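Local coordinates for molybdopterin synthase catalytic subunit (Helicobacter pylori, PDB 3RPF), which probably converts precursor Z into molybdopterin by building a dithiolene group from two sulfur atoms supplied by its partner MoaD, at residues Lys123-His128 against Lys135-Pro140; Ser50-Glu55 against Asn129-Ala134; Leu76-Ser81 against Glu113-Asn118. All coordinates share one frame; numbering follows the deposited sequence.

Contact 1. Residues Lys123-His128 against Lys135-Pro140; sequences KYDLIH and KERSHP
Strand residues Lys123-Asp125 face the loop Arg137-Ser138 across a wide gap, with the nearest CA atoms, those of Lys123 and Ser138, 8.3 Å apart. Side chains and a water therefore make the link. Arg137 reaches back to Asp125 and grips its carboxylate end-on. Arg137 NH1 gives a short, nearly straight bond of 2.6 Å to the syn lone pair of Asp125 OD2. Arg137 NH2 bonds to Asp125 OD1 at 3.2 Å with an N-H...O angle of 170°. The two flat groups are nearly coplanar, 17° apart. A bend in the Arg137 chain at chi3 (-112°) turns the guanidinium toward the strand. Arg137 NE bonds to Glu136 OE1 at 2.9 Å, the oxygen lying tilted from the guanidinium plane, and this completes a salt-bridge network that fixes the rotation of the guanidinium. One water takes a bond from Lys123 N and gives one to Ser138 OG. Lys123, Tyr124 and Asp125 are substrate-binding residues by similarity, and the side chain of Lys123 lies about 5 Å from a bound sulfate. The loop follows strand 130-133, which pairs with strand 121-127, and strand 48-53 lies along the other edge of strand 121-127.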
loop_
_atom_site.group_PDB
_atom_site.type_symbol
_atom_site.label_atom_id
_atom_site.label_comp_id
_atom_site.label_asym_id
_atom_site.label_seq_id
_atom_site.Cartn_x
_atom_site.Cartn_y
_atom_site.Cartn_z
ATOM N N LYS A 123 8.753 -9.911 -19.025
ATOM C CA LYS A 123 7.326 -10.166 -19.173
ATOM C C LYS A 123 6.964 -10.408 -20.624
ATOM O O LYS A 123 7.461 -9.717 -21.513
ATOM C CB LYS A 123 6.512 -8.984 -18.635
ATOM C CG LYS A 123 5.025 -9.057 -18.953
ATOM C CD LYS A 123 4.198 -8.110 -18.056
ATOM C CE LYS A 123 4.327 -6.672 -18.506
ATOM N NZ LYS A 123 3.554 -5.741 -17.612
ATOM N N TYR A 124 6.075 -11.375 -20.842
ATOM C CA TYR A 124 5.559 -11.698 -22.164
ATOM C C TYR A 124 4.036 -11.741 -22.111
ATOM O O TYR A 124 3.457 -12.264 -21.151
ATOM C CB TYR A 124 6.048 -13.073 -22.592
ATOM C CG TYR A 124 7.551 -13.263 -22.553
ATOM C CD1 TYR A 124 8.306 -13.216 -23.721
ATOM C CD2 TYR A 124 8.210 -13.509 -21.358
ATOM C CE1 TYR A 124 9.689 -13.408 -23.696
ATOM C CE2 TYR A 124 9.591 -13.700 -21.319
ATOM C CZ TYR A 124 10.322 -13.643 -22.488
ATOM O OH TYR A 124 11.688 -13.830 -22.447
ATOM N N ASP A 125 3.385 -11.225 -23.140
ATOM C CA ASP A 125 1.951 -11.407 -23.324
ATOM C C ASP A 125 1.710 -12.835 -23.822
ATOM O O ASP A 125 2.436 -13.307 -24.668
ATOM C CB ASP A 125 1.426 -10.411 -24.357
ATOM C CG ASP A 125 1.434 -8.977 -23.856
ATOM O OD1 ASP A 125 1.079 -8.763 -22.696
ATOM O OD2 ASP A 125 1.796 -8.064 -24.620
ATOM N N LEU A 126 0.699 -13.523 -23.316
ATOM C CA LEU A 126 0.366 -14.837 -23.841
ATOM C C LEU A 126 -0.750 -14.662 -24.866
ATOM O O LEU A 126 -1.867 -14.359 -24.506
ATOM C CB LEU A 126 -0.128 -15.754 -22.730
ATOM C CG LEU A 126 0.912 -16.493 -21.910
ATOM C CD1 LEU A 126 0.307 -17.556 -21.026
ATOM C CD2 LEU A 126 1.956 -17.057 -22.809
ATOM N N ILE A 127 -0.436 -14.855 -26.138
ATOM C CA ILE A 127 -1.428 -14.776 -27.204
ATOM C C ILE A 127 -1.334 -15.978 -28.124
ATOM O O ILE A 127 -0.274 -16.276 -28.607
ATOM C CB ILE A 127 -1.231 -13.525 -28.043
ATOM C CG1 ILE A 127 -0.777 -12.378 -27.162
ATOM C CG2 ILE A 127 -2.506 -13.141 -28.715
ATOM C CD1 ILE A 127 -0.900 -11.080 -27.795
ATOM N N HIS A 128 -2.446 -16.641 -28.393
ATOM C CA HIS A 128 -2.434 -17.800 -29.277
ATOM C C HIS A 128 -1.496 -18.882 -28.770
ATOM O O HIS A 128 -0.935 -19.621 -29.560
ATOM C CB HIS A 128 -2.003 -17.389 -30.688
ATOM C CG HIS A 128 -2.786 -16.242 -31.244
ATOM N ND1 HIS A 128 -4.163 -16.223 -31.264
ATOM C CD2 HIS A 128 -2.383 -15.072 -31.798
ATOM C CE1 HIS A 128 -4.578 -15.091 -31.809
ATOM N NE2 HIS A 128 -3.517 -14.377 -32.139
ATOM N N LYS A 135 8.304 -5.366 -25.336
ATOM C CA LYS A 135 9.419 -4.434 -25.504
ATOM C C LYS A 135 9.065 -2.990 -25.160
ATOM O O LYS A 135 9.774 -2.336 -24.388
ATOM C CB LYS A 135 9.973 -4.511 -26.932
ATOM N N GLU A 136 7.968 -2.501 -25.728
ATOM C CA GLU A 136 7.561 -1.101 -25.582
ATOM C C GLU A 136 7.376 -0.692 -24.124
ATOM O O GLU A 136 7.655 0.450 -23.747
ATOM C CB GLU A 136 6.261 -0.834 -26.361
ATOM C CG GLU A 136 5.897 -1.919 -27.376
ATOM C CD GLU A 136 5.390 -3.194 -26.714
ATOM O OE1 GLU A 136 4.729 -3.095 -25.656
ATOM O OE2 GLU A 136 5.654 -4.297 -27.247
ATOM N N ARG A 137 6.911 -1.626 -23.304
ATOM C CA ARG A 137 6.618 -1.326 -21.906
ATOM C C ARG A 137 7.812 -1.551 -20.972
ATOM O O ARG A 137 7.722 -1.282 -19.775
ATOM C CB ARG A 137 5.422 -2.166 -21.435
ATOM C CG ARG A 137 4.144 -1.941 -22.241
ATOM C CD ARG A 137 3.194 -3.129 -22.125
ATOM N NE ARG A 137 3.084 -3.836 -23.397
ATOM C CZ ARG A 137 2.695 -5.101 -23.529
ATOM N NH1 ARG A 137 2.632 -5.648 -24.734
ATOM N NH2 ARG A 137 2.370 -5.819 -22.461
ATOM N N SER A 138 8.929 -2.032 -21.511
ATOM C CA SER A 138 10.067 -2.437 -20.673
ATOM C C SER A 138 11.088 -1.339 -20.365
ATOM O O SER A 138 11.119 -0.289 -21.021
ATOM C CB SER A 138 10.764 -3.663 -21.260
ATOM O OG SER A 138 9.899 -4.785 -21.206
ATOM N N HIS A 139 11.920 -1.610 -19.357
ATOM C CA HIS A 139 12.811 -0.615 -18.762
ATOM C C HIS A 139 14.262 -1.080 -18.812
ATOM O O HIS A 139 14.604 -2.112 -18.234
ATOM C CB HIS A 139 12.410 -0.371 -17.297
ATOM C CG HIS A 139 10.950 -0.111 -17.112
ATOM N ND1 HIS A 139 10.362 1.097 -17.416
ATOM C CD2 HIS A 139 9.950 -0.914 -16.666
ATOM C CE1 HIS A 139 9.065 1.032 -17.168
ATOM N NE2 HIS A 139 8.793 -0.180 -16.707
ATOM N N PRO A 140 15.131 -0.311 -19.491
ATOM C CA PRO A 140 16.550 -0.688 -19.606
ATOM C C PRO A 140 17.226 -0.693 -18.238
ATOM O O PRO A 140 17.047 0.260 -17.482
ATOM C CB PRO A 140 17.147 0.429 -20.478
ATOM C CG PRO A 140 15.974 1.071 -21.163
ATOM C CD PRO A 140 14.829 0.948 -20.196
HETATM O O HOH W 1 9.913 -7.378 -19.945
#

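Contact 2. Residues Ser50-Glu55 against Asn129-Ala134; sequences SFDIYE and NKRIYA. With EDO (1,2-ethanediol), chain G.
Arg131 reaches from the outermost strand 130-133 to Ser50 and Asp52 on strand 48-53. Both strands belong to the four-stranded antiparallel sheet, and strand 121-127 runs between them. The axes of strand segments 50-53 and 130-133 are 8.9 Å apart at their closest and 64° apart in direction, and the Arg131 side chain spans this gap.

The bonds to a hydroxyl go to Ser50. Arg131 NH2 lies 2.6 Å from Ser50 OG, with the hydroxyl at the edge of the guanidinium and in its plane. Arg131 NE adds a weak bond to the same oxygen. The serine hydroxyl stands anti to its backbone nitrogen (chi1 -170°), a turn that sets it at this edge, and it also bonds to Asp84.

The ionic part is a salt bridge to Asp52. Arg131 NH1 and NH2 each bond to Asp52 OD1 at 3.2 Å, and they meet it from one face of the carboxylate. The two flat groups are 52° apart, so this is not a coplanar pair. Asp52 OD2 has a weak bond to Tyr124 OH, and the Tyr124 ring makes a cation-pi contact with Arg131.

A 1,2-ethanediol, probably from the crystallisation liquor, bonds to Glu55 N where helix 55-71 begins. Between the segments, a water donates to Phe51 O at 2.9 Å and accepts a weak bond from Arg131 NH2.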
loop_
_atom_site.group_PDB
_atom_site.type_symbol
_atom_site.label_atom_id
_atom_site.label_comp_id
_atom_site.label_asym_id
_atom_site.label_seq_id
_atom_site.Cartn_x
_atom_site.Cartn_y
_atom_site.Cartn_z
ATOM N N SER A 50 3.357 -14.276 -19.043
ATOM C CA SER A 50 4.360 -15.262 -18.664
ATOM C C SER A 50 5.623 -14.527 -18.245
ATOM O O SER A 50 5.931 -13.453 -18.771
ATOM C CB SER A 50 4.649 -16.219 -19.809
ATOM O OG SER A 50 5.440 -17.302 -19.353
ATOM N N PHE A 51 6.347 -15.078 -17.275
ATOM C CA PHE A 51 7.525 -14.391 -16.758
ATOM C C PHE A 51 8.791 -15.264 -16.803
ATOM O O PHE A 51 8.735 -16.466 -16.521
ATOM C CB PHE A 51 7.276 -13.917 -15.327
ATOM C CG PHE A 51 6.119 -12.942 -15.188
ATOM C CD1 PHE A 51 6.318 -11.572 -15.328
ATOM C CD2 PHE A 51 4.849 -13.400 -14.905
ATOM C CE1 PHE A 51 5.257 -10.669 -15.197
ATOM C CE2 PHE A 51 3.772 -12.498 -14.764
ATOM C CZ PHE A 51 3.985 -11.139 -14.912
ATOM N N ASP A 52 9.919 -14.661 -17.183
ATOM C CA ASP A 52 11.238 -15.246 -16.913
ATOM C C ASP A 52 11.907 -14.462 -15.784
ATOM O O ASP A 52 11.756 -13.236 -15.697
ATOM C CB ASP A 52 12.140 -15.186 -18.140
ATOM C CG ASP A 52 11.687 -16.104 -19.261
ATOM O OD1 ASP A 52 10.954 -17.092 -19.002
ATOM O OD2 ASP A 52 12.076 -15.828 -20.418
ATOM N N ILE A 53 12.661 -15.156 -14.932
ATOM C CA ILE A 53 13.337 -14.515 -13.807
ATOM C C ILE A 53 14.819 -14.874 -13.735
ATOM O O ILE A 53 15.179 -16.058 -13.822
ATOM C CB ILE A 53 12.678 -14.898 -12.469
ATOM C CG1 ILE A 53 11.217 -14.435 -12.430
ATOM C CG2 ILE A 53 13.453 -14.287 -11.298
ATOM C CD1 ILE A 53 10.526 -14.724 -11.119
ATOM N N TYR A 54 15.686 -13.868 -13.592
ATOM C CA TYR A 54 17.119 -14.130 -13.306
ATOM C C TYR A 54 17.233 -14.341 -11.797
ATOM O O TYR A 54 17.364 -13.380 -11.035
ATOM C CB TYR A 54 17.966 -12.932 -13.743
ATOM C CG TYR A 54 19.488 -13.090 -13.673
ATOM C CD1 TYR A 54 20.322 -12.151 -14.276
ATOM C CD2 TYR A 54 20.086 -14.152 -13.006
ATOM C CE1 TYR A 54 21.692 -12.261 -14.218
ATOM C CE2 TYR A 54 21.472 -14.271 -12.941
ATOM C CZ TYR A 54 22.264 -13.320 -13.550
ATOM O OH TYR A 54 23.638 -13.424 -13.501
ATOM N N GLU A 55 17.158 -15.589 -11.344
ATOM C CA GLU A 55 16.891 -15.814 -9.916
ATOM C C GLU A 55 18.012 -15.371 -8.990
ATOM O O GLU A 55 17.756 -14.750 -7.951
ATOM C CB GLU A 55 16.487 -17.267 -9.646
ATOM C CG GLU A 55 15.268 -17.700 -10.454
ATOM C CD GLU A 55 14.713 -19.035 -10.006
ATOM O OE1 GLU A 55 13.829 -19.591 -10.704
ATOM O OE2 GLU A 55 15.156 -19.520 -8.942
ATOM N N ASN A 129 -1.328 -18.966 -27.453
ATOM C CA ASN A 129 -0.401 -19.929 -26.855
ATOM C C ASN A 129 1.058 -19.589 -27.135
ATOM O O ASN A 129 1.946 -20.405 -26.883
ATOM C CB ASN A 129 -0.717 -21.357 -27.323
ATOM C CG ASN A 129 -2.158 -21.754 -27.049
ATOM O OD1 ASN A 129 -2.733 -21.378 -26.022
ATOM N ND2 ASN A 129 -2.750 -22.509 -27.966
ATOM N N LYS A 130 1.299 -18.389 -27.663
ATOM C CA LYS A 130 2.658 -17.908 -27.917
ATOM C C LYS A 130 3.010 -16.728 -27.004
ATOM O O LYS A 130 2.149 -15.907 -26.686
ATOM C CB LYS A 130 2.816 -17.502 -29.388
ATOM N N ARG A 131 4.273 -16.652 -26.585
ATOM C CA ARG A 131 4.767 -15.516 -25.804
ATOM C C ARG A 131 5.216 -14.384 -26.722
ATOM O O ARG A 131 6.017 -14.605 -27.633
ATOM C CB ARG A 131 5.969 -15.920 -24.957
ATOM C CG ARG A 131 5.835 -17.235 -24.214
ATOM C CD ARG A 131 7.159 -17.594 -23.550
ATOM N NE ARG A 131 7.081 -17.600 -22.089
ATOM C CZ ARG A 131 8.140 -17.550 -21.286
ATOM N NH1 ARG A 131 9.363 -17.480 -21.796
ATOM N NH2 ARG A 131 7.983 -17.562 -19.969
ATOM N N ILE A 132 4.708 -13.178 -26.489
ATOM C CA ILE A 132 5.210 -12.001 -27.187
ATOM C C ILE A 132 5.869 -11.067 -26.182
ATOM O O ILE A 132 5.221 -10.585 -25.254
ATOM C CB ILE A 132 4.096 -11.243 -27.937
ATOM C CG1 ILE A 132 3.833 -11.878 -29.301
ATOM C CG2 ILE A 132 4.482 -9.791 -28.135
ATOM C CD1 ILE A 132 2.848 -13.017 -29.265
ATOM N N TYR A 133 7.160 -10.818 -26.360
ATOM C CA TYR A 133 7.899 -9.960 -25.441
ATOM C C TYR A 133 7.302 -8.558 -25.420
ATOM O O TYR A 133 6.875 -8.044 -26.453
ATOM C CB TYR A 133 9.371 -9.926 -25.833
ATOM C CG TYR A 133 10.236 -8.950 -25.062
ATOM C CD1 TYR A 133 10.288 -8.971 -23.672
ATOM C CD2 TYR A 133 11.045 -8.041 -25.734
ATOM C CE1 TYR A 133 11.103 -8.082 -22.970
ATOM C CE2 TYR A 133 11.856 -7.160 -25.050
ATOM C CZ TYR A 133 11.886 -7.184 -23.673
ATOM O OH TYR A 133 12.706 -6.302 -23.013
ATOM N N ALA A 134 7.267 -7.941 -24.239
ATOM C CA ALA A 134 6.641 -6.625 -24.084
ATOM C C ALA A 134 7.674 -5.506 -24.170
ATOM O O ALA A 134 7.886 -4.778 -23.198
ATOM C CB ALA A 134 5.888 -6.555 -22.759
HETATM C C1 EDO G . 18.021 -18.659 -12.617
HETATM O O1 EDO G . 17.835 -17.566 -13.520
HETATM C C2 EDO G . 19.497 -18.728 -12.255
HETATM O O2 EDO G . 19.913 -17.456 -11.740
HETATM O O HOH W 2 9.383 -19.125 -17.374
#

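Contact 3. Residues Leu76-Ser81 against Glu113-Asn118; sequences LKMAHS and EDFKHN. With EDO (1,2-ethanediol), chain F.
This contact belongs to the buried core of the alpha/beta part of the fold, where helix 101-118 packs on strand 74-82 of the mixed sheet. Phe115 points from the helix toward the strand and meets Met78 and His80, two alternate residues on one side of it. The phenylalanine CG stands anti to its backbone nitrogen (chi1 174°), which extends the ring toward the sheet.

Met78 is present as selenomethionine. Its CE touches Phe115 CE1 at 3.6 Å. Its selenium lies 5.1 Å from the centroid of the Phe115 ring in an oblique Met-aromatic contact, 63° off the ring normal. His80 CD2 comes to 3.5 Å from Phe115 CZ, at the edge of the phenylalanine ring. The two rings touch at their margins without stacking, planes 32° apart.

His80 ND1 donates to Ser81 O at 2.9 Å, on a lone pair in the carbonyl plane. His80 NE2 is hydrogen-bonded to Gly74 N of the MoaD chain. His80 and Phe115 both pack on Gly73 of that chain, consistent with a wall of the channel for the C-terminal Gly-Gly tail of MoaD. Phe115 also stacks with Phe92 of strand 90-98.

No hydrogen bond joins helix to strand here, so the contact rests on apolar and aromatic packing. Bonds hold both ring nitrogens of His80, which fixes the ring rotation and leaves a carbon, CD2, to meet Phe115.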
loop_
_atom_site.group_PDB
_atom_site.type_symbol
_atom_site.label_atom_id
_atom_site.label_comp_id
_atom_site.label_asym_id
_atom_site.label_seq_id
_atom_site.Cartn_x
_atom_site.Cartn_y
_atom_site.Cartn_z
ATOM N N LEU A 76 10.028 -6.454 5.065
ATOM C CA LEU A 76 9.650 -6.344 3.665
ATOM C C LEU A 76 9.857 -7.692 3.008
ATOM O O LEU A 76 10.970 -8.230 3.019
ATOM C CB LEU A 76 10.509 -5.282 2.987
ATOM C CG LEU A 76 10.268 -5.038 1.493
ATOM C CD1 LEU A 76 8.858 -4.488 1.236
ATOM C CD2 LEU A 76 11.326 -4.080 0.943
ATOM N N LYS A 77 8.787 -8.257 2.457
ATOM C CA LYS A 77 8.886 -9.540 1.750
ATOM C C LYS A 77 8.106 -9.491 0.465
ATOM O O LYS A 77 7.218 -8.639 0.295
ATOM C CB LYS A 77 8.356 -10.673 2.629
ATOM C CG LYS A 77 9.128 -10.798 3.935
ATOM C CD LYS A 77 8.591 -11.929 4.790
ATOM C CE LYS A 77 9.465 -12.116 6.026
ATOM N NZ LYS A 77 9.030 -13.290 6.836
HETATM N N MSE A 78 8.440 -10.394 -0.457
HETATM C CA MSE A 78 7.740 -10.437 -1.726
HETATM C C MSE A 78 7.652 -11.856 -2.282
HETATM O O MSE A 78 8.382 -12.772 -1.853
HETATM C CB MSE A 78 8.442 -9.532 -2.743
HETATM C CG MSE A 78 9.820 -10.061 -3.166
HETATM SE SE MSE A 78 10.477 -9.216 -4.801
HETATM C CE MSE A 78 9.360 -10.180 -6.065
ATOM N N ALA A 79 6.744 -12.026 -3.235
ATOM C CA ALA A 79 6.617 -13.271 -3.971
ATOM C C ALA A 79 6.312 -12.887 -5.396
ATOM O O ALA A 79 5.674 -11.865 -5.638
ATOM C CB ALA A 79 5.486 -14.111 -3.417
ATOM N N HIS A 80 6.759 -13.702 -6.344
ATOM C CA HIS A 80 6.516 -13.405 -7.745
ATOM C C HIS A 80 6.358 -14.711 -8.499
ATOM O O HIS A 80 7.005 -15.705 -8.160
ATOM C CB HIS A 80 7.669 -12.579 -8.332
ATOM C CG HIS A 80 7.302 -11.833 -9.573
ATOM N ND1 HIS A 80 7.011 -12.460 -10.766
ATOM C CD2 HIS A 80 7.162 -10.500 -9.811
ATOM C CE1 HIS A 80 6.704 -11.556 -11.679
ATOM N NE2 HIS A 80 6.791 -10.359 -11.123
ATOM N N SER A 81 5.488 -14.714 -9.507
ATOM C CA SER A 81 5.282 -15.894 -10.341
ATOM C C SER A 81 6.409 -16.106 -11.347
ATOM O O SER A 81 7.019 -15.148 -11.819
ATOM C CB SER A 81 3.971 -15.764 -11.107
ATOM O OG SER A 81 2.849 -15.799 -10.238
ATOM N N GLU A 113 8.418 1.109 -6.726
ATOM C CA GLU A 113 8.929 1.895 -7.851
ATOM C C GLU A 113 10.283 1.354 -8.310
ATOM O O GLU A 113 10.522 1.199 -9.506
ATOM C CB GLU A 113 9.044 3.372 -7.459
ATOM C CG GLU A 113 9.689 4.289 -8.513
ATOM C CD GLU A 113 8.817 4.515 -9.745
ATOM O OE1 GLU A 113 7.781 3.828 -9.892
ATOM O OE2 GLU A 113 9.169 5.385 -10.576
ATOM N N ASP A 114 11.162 1.053 -7.360
ATOM C CA ASP A 114 12.464 0.484 -7.705
ATOM C C ASP A 114 12.291 -0.873 -8.367
ATOM O O ASP A 114 12.971 -1.189 -9.349
ATOM C CB ASP A 114 13.341 0.354 -6.468
ATOM C CG ASP A 114 14.813 0.184 -6.821
ATOM O OD1 ASP A 114 15.362 1.104 -7.457
ATOM O OD2 ASP A 114 15.419 -0.850 -6.472
ATOM N N PHE A 115 11.382 -1.673 -7.827
ATOM C CA PHE A 115 11.105 -2.994 -8.366
ATOM C C PHE A 115 10.706 -2.924 -9.843
ATOM O O PHE A 115 11.273 -3.617 -10.691
ATOM C CB PHE A 115 10.001 -3.673 -7.554
ATOM C CG PHE A 115 9.560 -4.995 -8.127
ATOM C CD1 PHE A 115 10.173 -6.164 -7.739
ATOM C CD2 PHE A 115 8.539 -5.057 -9.062
ATOM C CE1 PHE A 115 9.786 -7.384 -8.270
ATOM C CE2 PHE A 115 8.145 -6.279 -9.599
ATOM C CZ PHE A 115 8.775 -7.438 -9.194
ATOM N N LYS A 116 9.731 -2.083 -10.156
ATOM C CA LYS A 116 9.268 -1.973 -11.532
ATOM C C LYS A 116 10.419 -1.729 -12.503
ATOM O O LYS A 116 10.422 -2.268 -13.602
ATOM C CB LYS A 116 8.244 -0.846 -11.661
ATOM N N HIS A 117 11.388 -0.908 -12.096
ATOM C CA HIS A 117 12.433 -0.446 -13.013
ATOM C C HIS A 117 13.720 -1.273 -12.970
ATOM O O HIS A 117 14.575 -1.132 -13.849
ATOM C CB HIS A 117 12.788 1.024 -12.738
ATOM C CG HIS A 117 11.684 1.992 -13.043
ATOM N ND1 HIS A 117 11.665 3.277 -12.541
ATOM C CD2 HIS A 117 10.565 1.868 -13.797
ATOM C CE1 HIS A 117 10.583 3.899 -12.971
ATOM N NE2 HIS A 117 9.898 3.068 -13.735
ATOM N N ASN A 118 13.866 -2.141 -11.974
ATOM C CA ASN A 118 15.174 -2.748 -11.734
ATOM C C ASN A 118 15.195 -4.244 -11.451
ATOM O O ASN A 118 16.249 -4.874 -11.525
ATOM C CB ASN A 118 15.898 -2.015 -10.608
ATOM C CG ASN A 118 16.288 -0.609 -10.993
ATOM O OD1 ASN A 118 17.208 -0.408 -11.786
ATOM N ND2 ASN A 118 15.591 0.377 -10.434
HETATM C C1 EDO F . 19.775 -5.367 -9.917
HETATM O O1 EDO F . 20.842 -4.429 -9.707
HETATM C C2 EDO F . 19.247 -5.265 -11.350
HETATM O O2 EDO F . 18.921 -3.903 -11.668
#

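How the contacts relate
From the N terminus, strand 48-53 comes first and opens contact 2. Strand 74-82 and helix 101-118 then form contact 3, closed wholly within the long loop that contact 2 spans. Strand 121-127 opens contact 1 before strand 130-133 returns to close contact 2. The loop 135-140 closes contact 1 last, so contacts 1 and 2 cross. These two share the antiparallel sheet, and the backbone pairing of Asp125 with Ile132 joins them directly. Contact 3 ties the mixed sheet to helix 101-118. It meets contact 2 where Phe51 and Ile53 pack on His80 and Ser81, and contact 1 where His139 touches Lys116 and His117.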